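Local coordinates for flavodoxin (Streptococcus pneumoniae serotype 4, PDB 5LJL), which binds FMN and probably serves as a low-potential electron donor to a number of redox enzymes, at residues T41-A44 with S45-L48. Sequence-based numbering, arbitrary orientation.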
ATOM      1  N   THR A  41      -2.557   1.524 -14.040  1.00 19.43           N
ATOM      2  CA  THR A  41      -2.409   0.380 -14.933  1.00 16.25           C
ATOM      3  C   THR A  41      -3.173  -0.872 -14.467  1.00 15.54           C
ATOM      4  O   THR A  41      -3.007  -1.936 -15.062  1.00 15.98           O
ATOM      5  CB  THR A  41      -0.925   0.033 -15.175  1.00 16.55           C
ATOM      6  OG1 THR A  41      -0.336  -0.479 -13.938  1.00 14.92           O
ATOM      7  CG2 THR A  41      -0.131   1.233 -15.714  1.00 18.26           C
ATOM      8  N   VAL A  42      -3.907  -0.761 -13.345  1.00 15.58           N
ATOM      9  CA  VAL A  42      -4.664  -1.904 -12.850  1.00 14.57           C
ATOM     10  C   VAL A  42      -6.068  -1.449 -12.445  1.00 13.92           C
ATOM     11  O   VAL A  42      -6.350  -0.246 -12.409  1.00 14.71           O
ATOM     12  CB  VAL A  42      -3.953  -2.562 -11.637  1.00 15.73           C
ATOM     13  CG1 VAL A  42      -2.641  -3.161 -12.044  1.00 16.48           C
ATOM     14  CG2 VAL A  42      -3.759  -1.536 -10.536  1.00 15.39           C
ATOM     15  N   ASP A  43      -6.917  -2.420 -12.123  1.00 14.33           N
ATOM     16  CA  ASP A  43      -8.252  -2.146 -11.567  0.50 14.28           C
ATOM     17  C   ASP A  43      -8.271  -2.511 -10.109  1.00 13.10           C
ATOM     18  O   ASP A  43      -7.662  -3.520  -9.733  1.00 12.09           O
ATOM     19  CB  ASP A  43      -9.302  -2.966 -12.308  0.50 15.49           C
ATOM     20  CG  ASP A  43      -9.510  -2.476 -13.731  0.50 16.30           C
ATOM     21  OD1 ASP A  43      -9.838  -1.285 -13.883  0.50 16.43           O
ATOM     22  OD2 ASP A  43      -9.327  -3.282 -14.684  0.50 16.36           O
ATOM     23  N   ALA A  44      -8.954  -1.719  -9.295  1.00 13.76           N
ATOM     24  CA  ALA A  44      -9.079  -2.086  -7.846  1.00 13.07           C
ATOM     25  C   ALA A  44      -9.603  -3.524  -7.704  1.00 12.41           C
ATOM     26  O   ALA A  44      -9.171  -4.301  -6.816  1.00 12.34           O
ATOM     27  CB  ALA A  44      -9.953  -1.083  -7.090  1.00 14.71           C
ATOM     28  N   SER A  45     -10.542  -3.930  -8.569  1.00 12.29           N
ATOM     29  CA  SER A  45     -11.127  -5.263  -8.496  1.00 13.65           C
ATOM     30  C   SER A  45     -10.150  -6.422  -8.674  1.00 13.47           C
ATOM     31  O   SER A  45     -10.458  -7.587  -8.282  1.00 13.76           O
ATOM     32  CB  SER A  45     -12.339  -5.382  -9.458  1.00 14.36           C
ATOM     33  OG  SER A  45     -11.908  -5.226 -10.785  1.00 15.27           O
ATOM     34  N   ASP A  46      -8.965  -6.166  -9.208  1.00 12.75           N
ATOM     35  CA  ASP A  46      -7.928  -7.178  -9.300  1.00 13.50           C
ATOM     36  C   ASP A  46      -7.581  -7.717  -7.923  1.00 12.69           C
ATOM     37  O   ASP A  46      -7.131  -8.854  -7.814  1.00 13.05           O
ATOM     38  CB  ASP A  46      -6.655  -6.722  -9.988  1.00 15.18           C
ATOM     39  CG  ASP A  46      -6.872  -6.172 -11.378  1.00 18.59           C
ATOM     40  OD1 ASP A  46      -5.891  -5.556 -11.839  1.00 18.11           O
ATOM     41  OD2 ASP A  46      -7.958  -6.372 -11.987  1.00 19.39           O
ATOM     42  N   PHE A  47      -7.805  -6.923  -6.885  1.00 12.64           N
ATOM     43  CA  PHE A  47      -7.627  -7.407  -5.481  1.00 12.04           C
ATOM     44  C   PHE A  47      -8.422  -8.667  -5.123  1.00 13.32           C
ATOM     45  O   PHE A  47      -7.970  -9.435  -4.218  1.00 14.58           O
ATOM     46  CB  PHE A  47      -7.923  -6.278  -4.479  1.00 12.02           C
ATOM     47  CG  PHE A  47      -6.819  -5.192  -4.381  1.00 11.49           C
ATOM     48  CD1 PHE A  47      -5.465  -5.469  -4.563  1.00 10.88           C
ATOM     49  CD2 PHE A  47      -7.175  -3.886  -3.947  1.00 11.74           C
ATOM     50  CE1 PHE A  47      -4.502  -4.461  -4.412  1.00 11.86           C
ATOM     51  CE2 PHE A  47      -6.175  -2.872  -3.762  1.00 10.85           C
ATOM     52  CZ  PHE A  47      -4.855  -3.209  -3.993  1.00 10.57           C
ATOM     53  N   LEU A  48      -9.585  -8.863  -5.763  1.00 13.07           N
ATOM     54  CA  LEU A  48     -10.336 -10.135  -5.512  1.00 14.75           C
ATOM     55  C   LEU A  48      -9.529 -11.378  -5.743  1.00 15.19           C
ATOM     56  O   LEU A  48      -9.810 -12.405  -5.118  1.00 16.43           O
ATOM     57  CB  LEU A  48     -11.634 -10.191  -6.306  1.00 16.07           C
ATOM     58  CG  LEU A  48     -12.661  -9.111  -5.900  1.00 17.63           C
ATOM     59  CD1 LEU A  48     -13.760  -8.854  -6.934  1.00 21.31           C
ATOM     60  CD2 LEU A  48     -13.209  -9.382  -4.504  1.00 18.50           C
TER
HETATM   61  O   HOH W   1      -8.217  -6.314 -14.689  1.00 26.42           O
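Asp43 and Asp46 meet in a tight turn of the flavodoxin fold, within the connection that leads from the edge strand 33-38 to strand 52-56, and they illustrate how a short helical turn is held together by bonds between near neighbours. Two backbone bonds, each spanning three residues, wind the chain: Asp46 N donates to Asp43 O at 3.0 Å, and Phe47 N donates to Ala44 O over the same distance. Phe47 CB lies 3.3 Å from Ala44 O, the oxygen that receives its N-H. A third i to i+3 bond runs from Leu48 N to Ser45 O.

Side chain then returns to backbone. With CG of Asp46 beside its own backbone N (chi1 -56°), the carboxylate folds back over the start of the turn, and OD1 accepts a weak bond from Asp43 N, 3.3 Å long but fairly straight at 161°. The same oxygen rests 3.6 Å from Val42 CB, the two side chains crossing at a slant.

Nonpolar side chains face helix 67-77 and strand 4-9. The Ala44 methyl packs on Phe72 and Leu76 of the helix, while the buried Phe47 side chain reaches Leu76 and also Val8 of the strand, which Val42 touches as well.

Two carboxylates come close on the water side of the turn. Asp43 is modelled in two conformers, and in the one described here its OD2 lies 4.3 Å from Asp46 OD2, near enough that a water donating to both would be expected to soften the repulsion. That water sits 2.7 Å from Asp46 OD2.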